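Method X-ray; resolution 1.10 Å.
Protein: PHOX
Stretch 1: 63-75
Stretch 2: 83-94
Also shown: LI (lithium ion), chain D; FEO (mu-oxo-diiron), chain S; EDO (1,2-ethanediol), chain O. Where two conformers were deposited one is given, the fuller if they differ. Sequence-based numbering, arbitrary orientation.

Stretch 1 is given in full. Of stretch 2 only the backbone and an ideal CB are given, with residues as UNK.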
# COMPACT_ATOMS: atom_id res chain seq x y z
N GLN A 63 6.33 -20.45 -2.86
CA GLN A 63 6.04 -20.24 -1.44
C GLN A 63 5.48 -18.84 -1.24
O GLN A 63 5.79 -17.92 -2.00
CB GLN A 63 7.32 -20.39 -0.60
CG GLN A 63 7.82 -21.82 -0.52
CD GLN A 63 9.26 -21.93 -0.07
OE1 GLN A 63 10.07 -21.00 -0.25
NE2 GLN A 63 9.63 -23.10 0.43
N PHE A 64 4.64 -18.69 -0.22
CA PHE A 64 4.16 -17.38 0.18
C PHE A 64 5.34 -16.41 0.27
O PHE A 64 6.39 -16.74 0.83
CB PHE A 64 3.45 -17.49 1.53
CG PHE A 64 2.60 -16.30 1.87
CD1 PHE A 64 1.38 -16.10 1.23
CD2 PHE A 64 2.97 -15.44 2.88
CE1 PHE A 64 0.57 -15.05 1.57
CE2 PHE A 64 2.16 -14.37 3.23
CZ PHE A 64 0.96 -14.17 2.57
N GLY A 65 5.17 -15.23 -0.29
CA GLY A 65 6.24 -14.26 -0.37
C GLY A 65 6.52 -13.61 0.96
O GLY A 65 5.91 -13.93 1.99
N ASP A 66 7.51 -12.71 0.96
CA ASP A 66 7.99 -12.06 2.17
C ASP A 66 7.24 -10.75 2.40
O ASP A 66 6.50 -10.26 1.53
CB ASP A 66 9.50 -11.83 2.06
CG ASP A 66 10.21 -11.82 3.41
OD1 ASP A 66 9.52 -11.79 4.46
OD2 ASP A 66 11.46 -11.80 3.41
N ASN A 67 7.40 -10.20 3.59
CA ASN A 67 6.89 -8.88 3.95
C ASN A 67 5.50 -8.61 3.38
O ASN A 67 5.28 -7.61 2.69
CB ASN A 67 7.91 -7.80 3.61
CG ASN A 67 9.12 -7.86 4.54
OD1 ASN A 67 9.08 -8.49 5.59
ND2 ASN A 67 10.20 -7.19 4.15
N ASN A 68 4.52 -9.37 3.84
CA ASN A 68 3.17 -9.22 3.33
C ASN A 68 2.56 -7.89 3.74
O ASN A 68 2.88 -7.33 4.79
CB ASN A 68 2.27 -10.40 3.73
CG ASN A 68 2.27 -10.70 5.22
OD1 ASN A 68 2.72 -11.77 5.61
ND2 ASN A 68 1.43 -9.98 5.94
N ASP A 69 1.84 -7.30 2.79
CA ASP A 69 1.47 -5.90 2.87
C ASP A 69 -0.03 -5.78 2.53
O ASP A 69 -0.86 -6.48 3.13
CB ASP A 69 2.40 -5.08 1.96
CG ASP A 69 2.54 -3.63 2.38
OD1 ASP A 69 1.58 -3.08 2.97
OD2 ASP A 69 3.61 -3.03 2.08
N GLY A 70 -0.41 -4.97 1.56
CA GLY A 70 -1.83 -4.82 1.24
C GLY A 70 -2.44 -6.13 0.75
O GLY A 70 -1.76 -6.96 0.15
N MET A 71 -3.75 -6.28 0.97
CA MET A 71 -4.45 -7.50 0.61
C MET A 71 -5.94 -7.25 0.52
O MET A 71 -6.51 -6.39 1.20
CB MET A 71 -4.17 -8.60 1.63
CG MET A 71 -4.56 -8.25 3.05
SD MET A 71 -4.07 -9.57 4.18
CE MET A 71 -4.55 -8.86 5.74
N SER A 72 -6.58 -8.07 -0.30
CA SER A 72 -8.04 -8.08 -0.40
C SER A 72 -8.56 -9.51 -0.31
O SER A 72 -7.91 -10.46 -0.78
CB SER A 72 -8.49 -7.48 -1.74
OG SER A 72 -8.22 -6.09 -1.83
N LEU A 73 -9.79 -9.62 0.16
CA LEU A 73 -10.52 -10.87 0.20
C LEU A 73 -11.68 -10.81 -0.81
O LEU A 73 -12.42 -9.82 -0.87
CB LEU A 73 -11.04 -11.14 1.62
CG LEU A 73 -11.82 -12.44 1.81
CD1 LEU A 73 -11.62 -12.99 3.21
CD2 LEU A 73 -13.30 -12.27 1.52
N PHE A 74 -11.81 -11.89 -1.58
CA PHE A 74 -12.85 -12.03 -2.59
C PHE A 74 -13.76 -13.19 -2.19
O PHE A 74 -13.33 -14.33 -2.10
CB PHE A 74 -12.22 -12.34 -3.96
CG PHE A 74 -11.39 -11.21 -4.51
CD1 PHE A 74 -10.08 -11.02 -4.10
CD2 PHE A 74 -11.94 -10.32 -5.42
CE1 PHE A 74 -9.34 -9.95 -4.58
CE2 PHE A 74 -11.20 -9.25 -5.90
CZ PHE A 74 -9.90 -9.07 -5.47
N GLU A 75 -15.03 -12.89 -1.98
CA GLU A 75 -16.09 -13.89 -1.82
C GLU A 75 -16.01 -14.90 -2.95
O GLU A 75 -15.89 -14.51 -4.10
CB GLU A 75 -17.46 -13.21 -1.90
CG GLU A 75 -17.80 -12.36 -0.69
CD GLU A 75 -18.93 -11.38 -0.96
OE1 GLU A 75 -20.09 -11.83 -1.02
OE2 GLU A 75 -18.65 -10.17 -1.10
N UNK A 83 -13.18 -18.51 0.13
CA UNK A 83 -12.83 -17.17 -0.35
C UNK A 83 -11.44 -17.23 -0.94
O UNK A 83 -10.67 -18.15 -0.64
CB UNK A 83 -12.90 -16.13 0.77
N UNK A 84 -11.10 -16.26 -1.78
CA UNK A 84 -9.72 -16.07 -2.19
C UNK A 84 -9.19 -14.81 -1.54
O UNK A 84 -9.92 -13.83 -1.37
CB UNK A 84 -9.60 -15.99 -3.71
N UNK A 85 -7.91 -14.81 -1.21
CA UNK A 85 -7.23 -13.60 -0.79
C UNK A 85 -6.05 -13.35 -1.71
O UNK A 85 -5.33 -14.28 -2.06
CB UNK A 85 -6.78 -13.70 0.67
N UNK A 86 -5.89 -12.11 -2.14
CA UNK A 86 -4.71 -11.70 -2.88
C UNK A 86 -3.92 -10.78 -1.96
O UNK A 86 -4.46 -9.80 -1.44
CB UNK A 86 -5.07 -11.01 -4.20
N UNK A 87 -2.66 -11.15 -1.72
CA UNK A 87 -1.85 -10.53 -0.69
C UNK A 87 -0.52 -10.10 -1.30
O UNK A 87 0.21 -10.90 -1.88
CB UNK A 87 -1.63 -11.48 0.49
N UNK A 88 -0.21 -8.82 -1.16
CA UNK A 88 1.04 -8.29 -1.67
C UNK A 88 2.22 -8.77 -0.84
O UNK A 88 2.11 -8.89 0.38
CB UNK A 88 1.00 -6.76 -1.69
N UNK A 89 3.37 -8.87 -1.50
CA UNK A 89 4.64 -9.16 -0.87
C UNK A 89 5.62 -8.07 -1.28
O UNK A 89 6.01 -7.98 -2.44
CB UNK A 89 5.15 -10.55 -1.26
N UNK A 90 5.92 -7.16 -0.36
CA UNK A 90 6.52 -5.88 -0.76
C UNK A 90 8.03 -5.96 -1.00
O UNK A 90 8.54 -5.38 -1.95
CB UNK A 90 6.24 -4.83 0.31
N UNK A 91 8.76 -6.60 -0.09
CA UNK A 91 10.21 -6.64 -0.18
C UNK A 91 10.69 -7.77 0.71
O UNK A 91 9.89 -8.60 1.14
CB UNK A 91 10.84 -5.30 0.22
N UNK A 92 12.00 -7.87 0.89
CA UNK A 92 12.54 -8.98 1.68
C UNK A 92 13.62 -8.49 2.62
O UNK A 92 14.12 -7.37 2.50
CB UNK A 92 13.10 -10.08 0.77
N UNK A 93 13.93 -9.32 3.60
CA UNK A 93 14.84 -8.97 4.68
C UNK A 93 16.09 -9.83 4.56
O UNK A 93 16.05 -11.03 4.85
CB UNK A 93 14.18 -9.15 6.05
N UNK A 94 17.15 -9.28 3.98
CA UNK A 94 18.33 -10.07 3.65
C UNK A 94 18.90 -10.80 4.88
O UNK A 94 19.46 -11.88 4.74
CB UNK A 94 19.40 -9.17 3.04
LI LI D . 2.97 -1.10 2.93
FE1 FEO S . 4.96 0.46 1.10
FE2 FEO S . 4.26 3.82 1.60
O FEO S . 4.48 2.00 2.20
C1 EDO O . -16.55 -10.41 -3.30
O1 EDO O . -15.87 -10.26 -1.93
C2 EDO O . -15.65 -9.77 -4.37
O2 EDO O . -15.80 -10.48 -5.61

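Strand 83-89 of stretch 2 runs antiparallel to strand 68-75, and its positions can be read against that neighbour one by one. At position 83 the ideal CB lies 3.4 Å from Phe-74 O and 4.0 Å from Leu-73 CD2, so a small apolar group suits it best, although several residues are conceivable. It is Ala-83, whose CB keeps the 4.0 Å contact with Leu-73 CD2.

Position 84 is a hydrogen-bonded partner of Phe-74, and its CB lies on the same face as that ring; an apolar or beta-branched residue would fit. Leu-84 is found, with its CB 4.5 Å from Phe-74 CB, while its backbone O accepts from Phe-74 N (2.7 Å).

Position 85 shares its face with Leu-73 and Met-71, whose side chains make this face apolar, and Leu, Ile, Met or Val would all be reasonable. Met-85 reaches both neighbours: its CG is 4.2 Å from Leu-73 CD1 and its CE 4.0 Å from Met-71 SD.

The CB of 86 turns back to the face of Ser-72 and Phe-74, 4.4 Å from Phe-74 CE1. A small or medium side chain is plausible. Ala-86 rests obliquely against the ring; Ala-86 N donates to Ser-72 O (2.9 Å), and Ala-86 O accepts from Ser-72 N (3.0 Å).

Position 87 looks onto Met-71 CB (4.0 Å from the ideal CB) and Phe-64 CZ (4.3 Å), an apolar setting for a branched aliphatic residue. Ile-87 sets CG1 3.6 Å from Met-71 CB and CD1 3.8 Å from Phe-64 CE1, at the ring edge.

Position 88 lies between the partners of Met-71 and Asn-68, where a bulge shifts the register by one. Its CB points toward stretch 1, 3.3 Å from Gly-70 O, and a polar or small residue could be accommodated. Asn-88 has its amide satisfied elsewhere in the structure; its backbone N donates to Gly-70 O (2.8 Å).

At 89 the CB is tight against Asp-66 O, at 3.1 Å, and that carbonyl invites a donor such as Asn, Gln or Ser. Asn-89 supplies one: ND2 donates to Asp-66 O (3.1 Å) and lies over one face of the Phe-64 ring.

The CB of 90 is 3.6 Å from Asp-69 OD2, which would suit a donor, but the iron within reach of a longer side chain equally suits a carboxylate or imidazole. Glu-90 takes the second course: its OE2 binds FE1 of the diiron group at 2.0 Å, while Asp-69 OD2 binds lithium at 2.2 Å.

Position 91 points away, leaving room for many residues, yet the ring of Tyr-91 returns so that Asn-67 ND2 lies over one face, 3.3 Å from Tyr-91 CE2.

Position 92 has Asp-66 OD2 3.6 Å from its CB, favouring Ser, Thr or another donor; Thr-92 OG1 donates to that oxygen at 2.7 Å.

At 93, Asn-67 offers both an amide donor and acceptor, which an amide answers well. Asn-93 ND2 donates to Asn-67 OD1 (2.9 Å), and its OD1 accepts from Asn-67 ND2 (3.0 Å).

Position 94 points away and stretch 1 sets no limit on it; it is Tyr-94, which makes no contact with stretch 1.

Stretch 2 (83-94) ALMAINNEYTNY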
# COMPACT_ATOMS: atom_id res chain seq x y z
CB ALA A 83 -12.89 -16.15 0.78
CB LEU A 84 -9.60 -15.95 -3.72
CG LEU A 84 -10.14 -17.12 -4.54
CD1 LEU A 84 -9.80 -16.89 -6.00
CD2 LEU A 84 -9.58 -18.45 -4.06
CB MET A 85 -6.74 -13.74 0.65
CG MET A 85 -7.88 -13.87 1.63
SD MET A 85 -7.39 -14.04 3.36
CE MET A 85 -6.81 -12.38 3.73
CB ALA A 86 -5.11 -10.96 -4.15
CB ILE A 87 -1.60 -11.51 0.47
CG1 ILE A 87 -2.91 -11.97 1.10
CG2 ILE A 87 -0.68 -10.87 1.50
CD1 ILE A 87 -2.84 -13.35 1.74
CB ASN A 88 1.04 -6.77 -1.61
CG ASN A 88 0.11 -6.14 -2.62
OD1 ASN A 88 -0.47 -6.80 -3.48
ND2 ASN A 88 0.01 -4.83 -2.54
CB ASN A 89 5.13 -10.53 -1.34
CG ASN A 89 4.19 -11.65 -0.93
OD1 ASN A 89 3.61 -12.33 -1.77
ND2 ASN A 89 4.05 -11.84 0.37
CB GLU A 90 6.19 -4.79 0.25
CG GLU A 90 6.57 -3.41 -0.26
CD GLU A 90 6.34 -2.31 0.75
OE1 GLU A 90 6.70 -2.50 1.93
OE2 GLU A 90 5.87 -1.21 0.34
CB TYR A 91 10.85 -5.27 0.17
CG TYR A 91 10.75 -4.84 1.61
CD1 TYR A 91 9.56 -4.34 2.14
CD2 TYR A 91 11.87 -4.81 2.42
CE1 TYR A 91 9.50 -3.85 3.43
CE2 TYR A 91 11.82 -4.33 3.71
CZ TYR A 91 10.63 -3.84 4.21
OH TYR A 91 10.54 -3.37 5.50
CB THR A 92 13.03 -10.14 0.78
OG1 THR A 92 13.41 -11.26 1.59
CG2 THR A 92 14.21 -9.71 -0.08
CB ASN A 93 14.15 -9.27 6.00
CG ASN A 93 12.75 -8.68 6.06
OD1 ASN A 93 12.56 -7.48 5.93
ND2 ASN A 93 11.75 -9.55 6.19
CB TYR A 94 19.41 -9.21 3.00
CG TYR A 94 19.07 -8.65 1.63
CD1 TYR A 94 18.11 -9.24 0.82
CD2 TYR A 94 19.76 -7.57 1.12
CE1 TYR A 94 17.86 -8.77 -0.46
CE2 TYR A 94 19.54 -7.11 -0.17
CZ TYR A 94 18.62 -7.75 -0.97
OH TYR A 94 18.34 -7.30 -2.24
O HOH W 1 12.57 -12.36 5.79
O HOH W 2 4.28 -0.65 2.82
O HOH W 3 1.34 -0.37 2.69
O HOH W 4 6.91 0.82 2.20
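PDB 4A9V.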